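Local structure of putative cell surface protein, similar to internalin proteins (Listeria monocytogenes EGD-e, 5KZS) at residues 227-232 and 265-270; 252-257 and 309-314; 278-283 and 288-293; 239-244 and 319-324. The protein is an internalin-like leucine-rich-repeat protein that interacts with host afadin and facilitates crossing of the basement membrane. One frame throughout, in Å; residues are numbered along the deposited sequence.

Contact 1: residues 227-232 and 265-270; sequences LNELPS and YFQLAE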
# COMPACT_ATOMS: atom_id res chain seq x y z
N LEU A 227 -14.01 3.76 -8.00
CA LEU A 227 -15.05 2.74 -8.17
C LEU A 227 -16.45 3.33 -8.33
O LEU A 227 -16.81 4.29 -7.65
CB LEU A 227 -15.07 1.78 -6.98
CG LEU A 227 -13.78 1.03 -6.68
CD1 LEU A 227 -14.00 0.09 -5.51
CD2 LEU A 227 -13.29 0.26 -7.90
N ASN A 228 -17.22 2.76 -9.26
CA ASN A 228 -18.65 3.03 -9.41
C ASN A 228 -19.47 2.07 -8.56
O ASN A 228 -20.63 2.33 -8.27
CB ASN A 228 -19.08 2.90 -10.86
CG ASN A 228 -18.46 3.97 -11.74
OD1 ASN A 228 -17.30 3.88 -12.09
ND2 ASN A 228 -19.24 4.99 -12.09
N GLU A 229 -18.87 0.97 -8.14
CA GLU A 229 -19.60 -0.07 -7.45
C GLU A 229 -18.61 -0.87 -6.62
O GLU A 229 -17.50 -1.16 -7.07
CB GLU A 229 -20.33 -0.95 -8.48
CG GLU A 229 -20.54 -2.42 -8.08
CD GLU A 229 -21.63 -3.10 -8.88
OE1 GLU A 229 -22.64 -3.50 -8.26
OE2 GLU A 229 -21.49 -3.23 -10.13
N LEU A 230 -19.05 -1.23 -5.43
CA LEU A 230 -18.25 -1.91 -4.45
C LEU A 230 -18.50 -3.42 -4.44
O LEU A 230 -19.62 -3.86 -4.62
CB LEU A 230 -18.55 -1.35 -3.05
CG LEU A 230 -18.46 0.17 -2.83
CD1 LEU A 230 -18.77 0.49 -1.38
CD2 LEU A 230 -17.11 0.75 -3.24
N PRO A 231 -17.45 -4.22 -4.18
CA PRO A 231 -17.59 -5.68 -4.12
C PRO A 231 -18.48 -6.14 -2.96
O PRO A 231 -18.09 -6.04 -1.78
CB PRO A 231 -16.16 -6.16 -3.93
CG PRO A 231 -15.48 -5.03 -3.23
CD PRO A 231 -16.08 -3.79 -3.83
N SER A 232 -19.66 -6.67 -3.31
CA SER A 232 -20.70 -7.07 -2.35
C SER A 232 -20.30 -8.06 -1.24
O SER A 232 -20.88 -8.03 -0.16
CB SER A 232 -21.88 -7.67 -3.12
OG SER A 232 -21.46 -8.84 -3.81
N TYR A 265 -23.01 4.88 -4.00
CA TYR A 265 -23.75 5.74 -3.08
C TYR A 265 -24.61 4.92 -2.10
O TYR A 265 -24.53 5.10 -0.87
CB TYR A 265 -24.62 6.76 -3.81
CG TYR A 265 -25.48 7.59 -2.87
CD1 TYR A 265 -24.97 8.75 -2.26
CD2 TYR A 265 -26.77 7.20 -2.53
CE1 TYR A 265 -25.75 9.50 -1.37
CE2 TYR A 265 -27.55 7.93 -1.65
CZ TYR A 265 -27.04 9.08 -1.07
OH TYR A 265 -27.83 9.79 -0.19
N PHE A 266 -25.39 4.00 -2.65
CA PHE A 266 -26.43 3.29 -1.88
C PHE A 266 -25.82 2.15 -1.10
O PHE A 266 -26.34 1.74 -0.06
CB PHE A 266 -27.54 2.78 -2.78
CG PHE A 266 -28.24 3.86 -3.54
CD1 PHE A 266 -27.74 4.33 -4.75
CD2 PHE A 266 -29.39 4.44 -3.02
CE1 PHE A 266 -28.37 5.35 -5.44
CE2 PHE A 266 -30.03 5.46 -3.71
CZ PHE A 266 -29.53 5.91 -4.92
N GLN A 267 -24.72 1.64 -1.63
CA GLN A 267 -23.90 0.69 -0.91
C GLN A 267 -23.29 1.33 0.34
O GLN A 267 -23.41 0.79 1.44
CB GLN A 267 -22.82 0.13 -1.85
CG GLN A 267 -23.39 -0.87 -2.83
CD GLN A 267 -22.38 -1.33 -3.86
OE1 GLN A 267 -21.83 -0.53 -4.62
NE2 GLN A 267 -22.13 -2.63 -3.89
N LEU A 268 -22.68 2.51 0.16
CA LEU A 268 -22.11 3.25 1.30
C LEU A 268 -23.18 3.64 2.30
O LEU A 268 -22.98 3.51 3.51
CB LEU A 268 -21.38 4.52 0.83
CG LEU A 268 -20.06 4.29 0.11
CD1 LEU A 268 -19.50 5.62 -0.40
CD2 LEU A 268 -19.06 3.56 1.00
N ALA A 269 -24.32 4.10 1.78
CA ALA A 269 -25.48 4.45 2.59
C ALA A 269 -25.91 3.26 3.44
O ALA A 269 -26.07 3.39 4.65
CB ALA A 269 -26.64 4.91 1.70
N GLU A 270 -26.07 2.11 2.79
CA GLU A 270 -26.48 0.86 3.45
C GLU A 270 -25.59 0.49 4.63
O GLU A 270 -26.07 -0.03 5.64
CB GLU A 270 -26.52 -0.28 2.42
CG GLU A 270 -26.38 -1.70 2.98
CD GLU A 270 -26.58 -2.76 1.91
OE1 GLU A 270 -26.57 -2.42 0.70
OE2 GLU A 270 -26.73 -3.95 2.29

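Contact 2: residues 252-257 and 309-314; sequences IKQGET and LSPGVY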
# COMPACT_ATOMS: atom_id res chain seq x y z
N ILE A 252 -29.77 13.43 -24.16
CA ILE A 252 -31.20 13.56 -23.83
C ILE A 252 -31.84 14.62 -24.69
O ILE A 252 -31.15 15.51 -25.22
CB ILE A 252 -31.46 13.92 -22.34
CG1 ILE A 252 -30.66 15.16 -21.92
CG2 ILE A 252 -31.16 12.73 -21.43
CD1 ILE A 252 -31.23 15.87 -20.71
N LYS A 253 -33.16 14.54 -24.83
CA LYS A 253 -33.92 15.54 -25.56
C LYS A 253 -34.34 16.64 -24.58
O LYS A 253 -34.71 16.36 -23.43
CB LYS A 253 -35.12 14.90 -26.28
CG LYS A 253 -34.68 13.68 -27.11
CD LYS A 253 -35.59 13.33 -28.28
CE LYS A 253 -34.99 12.17 -29.09
NZ LYS A 253 -35.61 11.96 -30.43
N GLN A 254 -34.22 17.88 -25.04
CA GLN A 254 -34.58 19.07 -24.27
C GLN A 254 -35.89 18.88 -23.50
O GLN A 254 -36.88 18.41 -24.06
CB GLN A 254 -34.71 20.27 -25.21
CG GLN A 254 -34.25 21.58 -24.60
CD GLN A 254 -34.95 22.80 -25.18
OE1 GLN A 254 -35.37 23.68 -24.43
NE2 GLN A 254 -35.05 22.88 -26.52
N GLY A 255 -35.88 19.24 -22.22
CA GLY A 255 -37.05 19.07 -21.36
C GLY A 255 -37.09 17.78 -20.55
O GLY A 255 -37.95 17.64 -19.68
N GLU A 256 -36.18 16.83 -20.84
CA GLU A 256 -36.13 15.57 -20.08
C GLU A 256 -35.18 15.68 -18.89
O GLU A 256 -34.27 16.51 -18.89
CB GLU A 256 -35.69 14.40 -20.97
CG GLU A 256 -36.75 13.88 -21.92
CD GLU A 256 -36.23 12.80 -22.87
OE1 GLU A 256 -35.11 12.26 -22.67
OE2 GLU A 256 -36.93 12.48 -23.84
N THR A 257 -35.43 14.84 -17.89
CA THR A 257 -34.53 14.66 -16.77
C THR A 257 -33.36 13.73 -17.15
O THR A 257 -33.40 13.04 -18.17
CB THR A 257 -35.27 14.09 -15.54
OG1 THR A 257 -36.05 12.94 -15.91
CG2 THR A 257 -36.20 15.15 -14.92
N LEU A 309 -32.88 23.08 -19.24
CA LEU A 309 -31.66 23.45 -19.97
C LEU A 309 -31.90 23.63 -21.47
O LEU A 309 -32.59 22.80 -22.10
CB LEU A 309 -30.59 22.37 -19.77
CG LEU A 309 -30.25 21.96 -18.34
CD1 LEU A 309 -29.42 20.69 -18.36
CD2 LEU A 309 -29.52 23.10 -17.63
N SER A 310 -31.31 24.68 -22.05
CA SER A 310 -31.28 24.87 -23.51
C SER A 310 -30.32 23.87 -24.17
O SER A 310 -29.46 23.30 -23.49
CB SER A 310 -30.93 26.32 -23.90
OG SER A 310 -30.50 27.10 -22.80
N PRO A 311 -30.47 23.63 -25.49
CA PRO A 311 -29.59 22.69 -26.18
C PRO A 311 -28.12 23.06 -26.02
O PRO A 311 -27.76 24.23 -26.13
CB PRO A 311 -30.01 22.82 -27.65
CG PRO A 311 -31.44 23.21 -27.58
CD PRO A 311 -31.51 24.14 -26.40
N GLY A 312 -27.30 22.05 -25.74
CA GLY A 312 -25.87 22.26 -25.54
C GLY A 312 -25.14 21.08 -24.95
O GLY A 312 -25.70 19.99 -24.78
N VAL A 313 -23.87 21.31 -24.65
CA VAL A 313 -22.95 20.30 -24.15
C VAL A 313 -22.56 20.72 -22.74
O VAL A 313 -21.98 21.79 -22.54
CB VAL A 313 -21.73 20.19 -25.09
CG1 VAL A 313 -20.59 19.40 -24.44
CG2 VAL A 313 -22.16 19.57 -26.42
N TYR A 314 -22.90 19.87 -21.77
CA TYR A 314 -22.80 20.21 -20.35
C TYR A 314 -21.88 19.26 -19.59
O TYR A 314 -22.12 18.05 -19.56
CB TYR A 314 -24.20 20.14 -19.74
CG TYR A 314 -25.14 21.22 -20.22
CD1 TYR A 314 -25.07 22.52 -19.71
CD2 TYR A 314 -26.12 20.94 -21.17
CE1 TYR A 314 -25.94 23.51 -20.14
CE2 TYR A 314 -27.00 21.93 -21.61
CZ TYR A 314 -26.91 23.21 -21.09
OH TYR A 314 -27.78 24.18 -21.51
O HOH W 1 -33.50 20.26 -21.03

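Contact 3: residues 278-283 and 288-293; sequences TVLGSY and PVEVVT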
# COMPACT_ATOMS: atom_id res chain seq x y z
N THR A 278 -26.46 14.01 1.69
CA THR A 278 -26.96 14.87 0.60
C THR A 278 -26.10 14.70 -0.65
O THR A 278 -24.88 14.55 -0.55
CB THR A 278 -27.18 16.39 0.95
OG1 THR A 278 -26.27 17.21 0.22
CG2 THR A 278 -27.13 16.71 2.45
N VAL A 279 -26.77 14.69 -1.80
CA VAL A 279 -26.14 14.64 -3.11
C VAL A 279 -26.44 15.93 -3.87
O VAL A 279 -27.60 16.33 -4.00
CB VAL A 279 -26.67 13.45 -3.93
CG1 VAL A 279 -25.89 13.32 -5.23
CG2 VAL A 279 -26.61 12.16 -3.11
N LEU A 280 -25.39 16.54 -4.41
CA LEU A 280 -25.48 17.80 -5.14
C LEU A 280 -25.10 17.61 -6.62
O LEU A 280 -23.92 17.54 -6.98
CB LEU A 280 -24.54 18.81 -4.50
CG LEU A 280 -24.89 19.30 -3.09
CD1 LEU A 280 -23.68 19.94 -2.44
CD2 LEU A 280 -26.05 20.28 -3.13
N GLY A 281 -26.10 17.54 -7.47
CA GLY A 281 -25.89 17.54 -8.91
C GLY A 281 -25.71 18.95 -9.45
O GLY A 281 -26.45 19.87 -9.06
N SER A 282 -24.74 19.12 -10.35
CA SER A 282 -24.39 20.44 -10.85
C SER A 282 -23.59 20.35 -12.12
O SER A 282 -22.81 19.44 -12.29
CB SER A 282 -23.54 21.17 -9.80
OG SER A 282 -22.47 20.34 -9.36
N TYR A 283 -23.77 21.33 -13.00
CA TYR A 283 -22.95 21.43 -14.21
C TYR A 283 -22.05 22.65 -14.14
O TYR A 283 -22.32 23.59 -13.40
CB TYR A 283 -23.83 21.43 -15.46
CG TYR A 283 -24.62 22.70 -15.72
CD1 TYR A 283 -24.04 23.77 -16.42
CD2 TYR A 283 -25.94 22.83 -15.29
CE1 TYR A 283 -24.76 24.94 -16.67
CE2 TYR A 283 -26.66 23.99 -15.54
CZ TYR A 283 -26.07 25.04 -16.23
OH TYR A 283 -26.77 26.20 -16.47
N PRO A 288 -20.20 27.22 -11.07
CA PRO A 288 -21.03 26.04 -11.33
C PRO A 288 -22.49 26.22 -10.89
O PRO A 288 -22.76 26.88 -9.88
CB PRO A 288 -20.33 24.92 -10.53
CG PRO A 288 -19.51 25.62 -9.51
CD PRO A 288 -19.09 26.91 -10.13
N VAL A 289 -23.40 25.63 -11.67
CA VAL A 289 -24.84 25.81 -11.54
C VAL A 289 -25.47 24.53 -10.96
O VAL A 289 -25.36 23.46 -11.54
CB VAL A 289 -25.49 26.12 -12.91
CG1 VAL A 289 -27.01 26.18 -12.82
CG2 VAL A 289 -24.92 27.42 -13.48
N GLU A 290 -26.13 24.68 -9.82
CA GLU A 290 -26.78 23.57 -9.14
C GLU A 290 -28.11 23.23 -9.84
O GLU A 290 -28.65 24.03 -10.60
CB GLU A 290 -27.01 23.90 -7.65
CG GLU A 290 -26.63 22.79 -6.68
CD GLU A 290 -25.12 22.58 -6.56
OE1 GLU A 290 -24.36 23.56 -6.54
OE2 GLU A 290 -24.69 21.41 -6.49
N VAL A 291 -28.61 22.03 -9.55
CA VAL A 291 -29.81 21.49 -10.19
C VAL A 291 -30.46 20.52 -9.21
O VAL A 291 -29.76 19.84 -8.47
CB VAL A 291 -29.42 20.82 -11.54
CG1 VAL A 291 -30.17 19.53 -11.81
CG2 VAL A 291 -29.56 21.81 -12.70
N VAL A 292 -31.79 20.46 -9.19
CA VAL A 292 -32.50 19.66 -8.18
C VAL A 292 -32.13 18.19 -8.35
O VAL A 292 -31.97 17.71 -9.47
CB VAL A 292 -34.04 19.86 -8.26
CG1 VAL A 292 -34.78 18.86 -7.36
CG2 VAL A 292 -34.40 21.29 -7.86
N THR A 293 -31.98 17.48 -7.23
CA THR A 293 -31.34 16.17 -7.27
C THR A 293 -31.94 15.21 -6.25
O THR A 293 -32.00 15.52 -5.08
CB THR A 293 -29.83 16.37 -7.05
OG1 THR A 293 -29.27 17.01 -8.21
CG2 THR A 293 -29.11 15.06 -6.80

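Contact 4: residues 239-244 and 319-324; sequences FIENQS and QFNDAY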
# COMPACT_ATOMS: atom_id res chain seq x y z
N PHE A 239 -14.10 0.89 3.97
CA PHE A 239 -14.02 2.29 4.37
C PHE A 239 -13.75 3.12 3.12
O PHE A 239 -12.76 2.91 2.42
CB PHE A 239 -12.88 2.49 5.38
CG PHE A 239 -12.48 3.94 5.58
CD1 PHE A 239 -11.51 4.54 4.76
CD2 PHE A 239 -13.05 4.70 6.61
CE1 PHE A 239 -11.14 5.87 4.95
CE2 PHE A 239 -12.67 6.02 6.80
CZ PHE A 239 -11.72 6.61 5.97
N ILE A 240 -14.64 4.05 2.84
CA ILE A 240 -14.40 5.07 1.82
C ILE A 240 -14.94 6.36 2.39
O ILE A 240 -16.02 6.37 2.99
CB ILE A 240 -15.12 4.76 0.48
CG1 ILE A 240 -14.49 3.53 -0.17
CG2 ILE A 240 -15.09 5.97 -0.47
CD1 ILE A 240 -15.26 2.99 -1.35
N GLU A 241 -14.16 7.42 2.25
CA GLU A 241 -14.64 8.78 2.41
C GLU A 241 -14.48 9.60 1.14
O GLU A 241 -15.31 10.46 0.86
CB GLU A 241 -13.95 9.47 3.58
CG GLU A 241 -14.38 8.86 4.92
CD GLU A 241 -13.99 9.67 6.15
OE1 GLU A 241 -12.82 10.12 6.25
OE2 GLU A 241 -14.87 9.83 7.02
N ASN A 242 -13.42 9.35 0.39
CA ASN A 242 -13.19 10.04 -0.86
C ASN A 242 -13.12 9.05 -2.03
O ASN A 242 -12.67 7.92 -1.86
CB ASN A 242 -11.90 10.83 -0.79
CG ASN A 242 -11.76 11.58 0.52
OD1 ASN A 242 -12.48 12.55 0.76
ND2 ASN A 242 -10.85 11.14 1.37
N GLN A 243 -13.57 9.49 -3.19
CA GLN A 243 -13.65 8.65 -4.39
C GLN A 243 -13.91 9.57 -5.57
O GLN A 243 -14.65 10.55 -5.44
CB GLN A 243 -14.76 7.59 -4.23
CG GLN A 243 -14.54 6.30 -5.00
CD GLN A 243 -13.55 5.29 -4.37
OE1 GLN A 243 -13.21 4.28 -5.01
NE2 GLN A 243 -13.13 5.53 -3.14
N SER A 244 -13.27 9.32 -6.70
CA SER A 244 -13.43 10.19 -7.86
C SER A 244 -13.58 9.30 -9.06
O SER A 244 -12.76 8.41 -9.25
CB SER A 244 -12.23 11.14 -8.05
OG SER A 244 -11.06 10.48 -8.53
N GLN A 319 -21.83 15.16 -6.52
CA GLN A 319 -20.94 15.21 -5.36
C GLN A 319 -21.69 14.73 -4.13
O GLN A 319 -22.84 15.10 -3.93
CB GLN A 319 -20.47 16.63 -5.11
CG GLN A 319 -19.26 17.03 -5.91
CD GLN A 319 -18.89 18.50 -5.70
OE1 GLN A 319 -18.84 18.98 -4.57
NE2 GLN A 319 -18.63 19.21 -6.80
N PHE A 320 -21.04 13.93 -3.31
CA PHE A 320 -21.64 13.52 -2.04
C PHE A 320 -20.56 13.18 -1.01
O PHE A 320 -19.36 13.28 -1.29
CB PHE A 320 -22.64 12.38 -2.24
CG PHE A 320 -22.03 11.08 -2.69
CD1 PHE A 320 -21.60 10.14 -1.75
CD2 PHE A 320 -21.92 10.77 -4.05
CE1 PHE A 320 -21.05 8.93 -2.16
CE2 PHE A 320 -21.38 9.56 -4.46
CZ PHE A 320 -20.94 8.64 -3.51
N ASN A 321 -21.02 12.83 0.19
CA ASN A 321 -20.15 12.63 1.33
C ASN A 321 -19.28 13.85 1.61
O ASN A 321 -18.18 13.71 2.12
CB ASN A 321 -19.31 11.37 1.12
CG ASN A 321 -19.25 10.51 2.36
OD1 ASN A 321 -20.25 10.32 3.05
ND2 ASN A 321 -18.08 9.96 2.64
N ASP A 322 -19.77 15.05 1.30
CA ASP A 322 -19.02 16.28 1.58
C ASP A 322 -19.13 16.65 3.06
O ASP A 322 -20.23 16.80 3.60
CB ASP A 322 -19.52 17.44 0.69
CG ASP A 322 -19.30 17.17 -0.78
OD1 ASP A 322 -18.19 16.72 -1.13
OD2 ASP A 322 -20.22 17.39 -1.59
N ALA A 323 -17.97 16.74 3.71
CA ALA A 323 -17.86 17.20 5.10
C ALA A 323 -16.51 17.92 5.27
O ALA A 323 -15.70 17.54 6.11
CB ALA A 323 -17.99 16.03 6.07
N TYR A 324 -16.35 18.99 4.48
CA TYR A 324 -15.05 19.58 4.08
C TYR A 324 -13.87 19.43 5.03
O TYR A 324 -12.81 18.99 4.58
CB TYR A 324 -15.18 21.07 3.65
CG TYR A 324 -13.89 21.86 3.84
CD1 TYR A 324 -12.72 21.51 3.14
CD2 TYR A 324 -13.82 22.92 4.74
CE1 TYR A 324 -11.53 22.19 3.34
CE2 TYR A 324 -12.63 23.62 4.94
CZ TYR A 324 -11.49 23.25 4.24
OH TYR A 324 -10.33 23.95 4.43

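Contact 1: residues 227-232 and 265-270
The side-chain amide of Gln267, on helix 263-270, grips both polar backbone atoms of Leu230 in the loop that leaves strand 226-227. Its OE1 accepts from Leu230 N at 3.0 Å along a nearly straight N-H line (177°). Its NE2 returns a bond to Leu230 O at 2.9 Å, more bent at 140°. With one acceptor and one donor at the end of a flexible stem, glutamine suits this task. Its CG lies opposite the carbonyl carbon across the CA-CB bond (chi1 -75°), and the chain then runs extended, which carries the amide from the helix to the loop. Beside the polar pair, Leu230 is directed at the helix, and its CD1 meets Leu268 CD2 at 3.9 Å. Further out, Leu230 also packs on Leu235, Ile238, Ile240 and Ile264, so this leucine belongs to a hydrophobic core shared by the end of the repeat array and the helix. A backbone bond between Asn228 and Ile264 ties the loop to the helix as well. Two bonds fix the rotation of the amide and satisfy a peptide N-H and C=O in a buried place, holding an irregular loop against the helix.

Contact 2: residues 252-257 and 309-314
This is a light, water-bridged van der Waals contact between a turn and a loop, at the far end of the seven-stranded sheet that follows the leucine-rich repeats. The turn comes after strand 243-252, and the loop leads into strand 312-320. Gln254 reaches across: its CG lies 3.2 Å from Leu309 O. Beyond CG the chain stays extended, which brings the amide obliquely against CD and CG of Pro311, with NE2 3.8 Å from each. No direct hydrogen bond crosses the gap; a water does the work, accepting from Gly255 N at 2.8 Å and donating to Leu309 O at 2.9 Å. Lys253 to Glu256 form a type II beta turn, closed by the bond from Glu256 N to Lys253 O. Gly255 sits at its third position with a positive phi (94°), where a CB would crowd the preceding carbonyl oxygen, the usual reason for glycine in such a turn. Backbone bonds from Ile252 and Gln254 to Asn340 place the turn beside the C terminus of the chain. The loop is braced from within. Tyr314 OH donates to Ser310 O at 2.7 Å, drawing the start of the strand against the bend at Pro311, a residue whose fixed phi suits a stiff bend. Gln254 and Pro311 lie on the exposed side. Leu309, by contrast, is buried and sets CD1 over one face of the Tyr314 ring, toward its rim, while Tyr283 of the adjacent strand meets the same tyrosine edge-to-face.

Contact 3: residues 278-283 and 288-293
Tyr283 and Val289 make the tight end of this contact. Their backbones pair through two bonds, Val289 N to Tyr283 O at 2.9 Å and Tyr283 N to Val289 O at 3.0 Å. On the same face of the sheet Val289 lies over the tyrosine ring in a CH-pi contact: CB is 3.8 Å from the ring centroid, 24° off its normal, and CG1 touches CE2 at 3.5 Å. Tyr283 holds its ring between the backbone N and the carbonyl carbon (chi1 73°), which swings it alongside the valine, the two side chains pointing the same way. A beta-branched residue offers that ring a compact, rigid CH surface. These residues belong to an antiparallel beta hairpin, strands 279-283 and 289-296, and Ser282 with Glu290 forms its non-hydrogen-bonded pair; Ser282 CA lies 3.2 Å from Val289 O, a bent CA-H...O contact. The strands do not run straight together: their axes make 131°, and beyond Glu290 the pairing slackens. Val291 N reaches Gly281 O weakly, and Gly281 N makes a weak bond to Thr293 OG1, a side-chain hydroxyl standing where a strand partner would offer its carbonyl. That hydroxyl donates to Val291 O at 2.9 Å, and the bare CA of Gly281 lets it come close. Thr293 CG2 meanwhile packs on Val279 CG1 at 4.0 Å. Toward solvent, exposed Glu290 bends at chi2 and folds its carboxylate back over the neighbouring strand, OE2 lying 3.3 Å from Leu280 CB. Strand 312-320 pairs with the hairpin through Leu280 and Ser282, and strand 301-304 supports Val291 and Thr293.

Contact 4: residues 239-244 and 319-324
Glu241 and Asn321 face each other across two non-pairing loops, their CA atoms 6.8 Å apart, one just before strand 243-252 and the other just after strand 312-320. Asn321 adopts a left-handed backbone conformation (phi 55°, psi 31°), which asparagine tolerates better than most residues, and its side chain is directed at the other loop. From there ND2 offers a straight but long, weak bond to Glu241 O at 3.3 Å. Its stronger tie is OD1, which accepts from Val275 N, so the amide spans two loops and uses both of its ends. Here the last strand of the parallel repeat sheet, 238-239, gives way to the mixed sheet that follows, an arrangement consistent with the immunoglobulin-like module that follows the repeats in internalins. The joint is stitched by buried amides. Gln243 bends at chi2 (78°), which carries its amide off from Asn321 and back along its own chain: NE2 donates to Asn242 O at 2.7 Å and also binds Leu222 O, while OE1 takes the N-H of Leu227 in the repeat region. The amide of Asn242 is held by the loop before strand 331-339, OD1 accepting from Glu329 N and Gly330 N. Such side chains suit this joint, because amides can both donate to and accept from backbone groups where the chain passes between sheets. Ile240 instead turns to the hydrophobic interior, packing on Ile264 of helix 263-270.

How the contacts relate
Followed from the N terminus, the chain passes 227-232, leaves the last repeat strand at 238-239, enters the second sheet through 239-244 and turns at 252-257 before contact 1 closes its loop at helix 263-270. Contact 1 therefore crosses contacts 2 and 4, whose second segments come much later. The hairpin of contact 3 then opens and closes in a short span, nested inside contact 2, which is nested in turn inside contact 4. Contacts 1 and 4, centres about 12 Å apart, bind the repeat array to the following module and meet through Tyr265 and Phe320. Contact 3, beside strand 312-320, touches both contact 4 and contact 2, which use opposite ends of that strand.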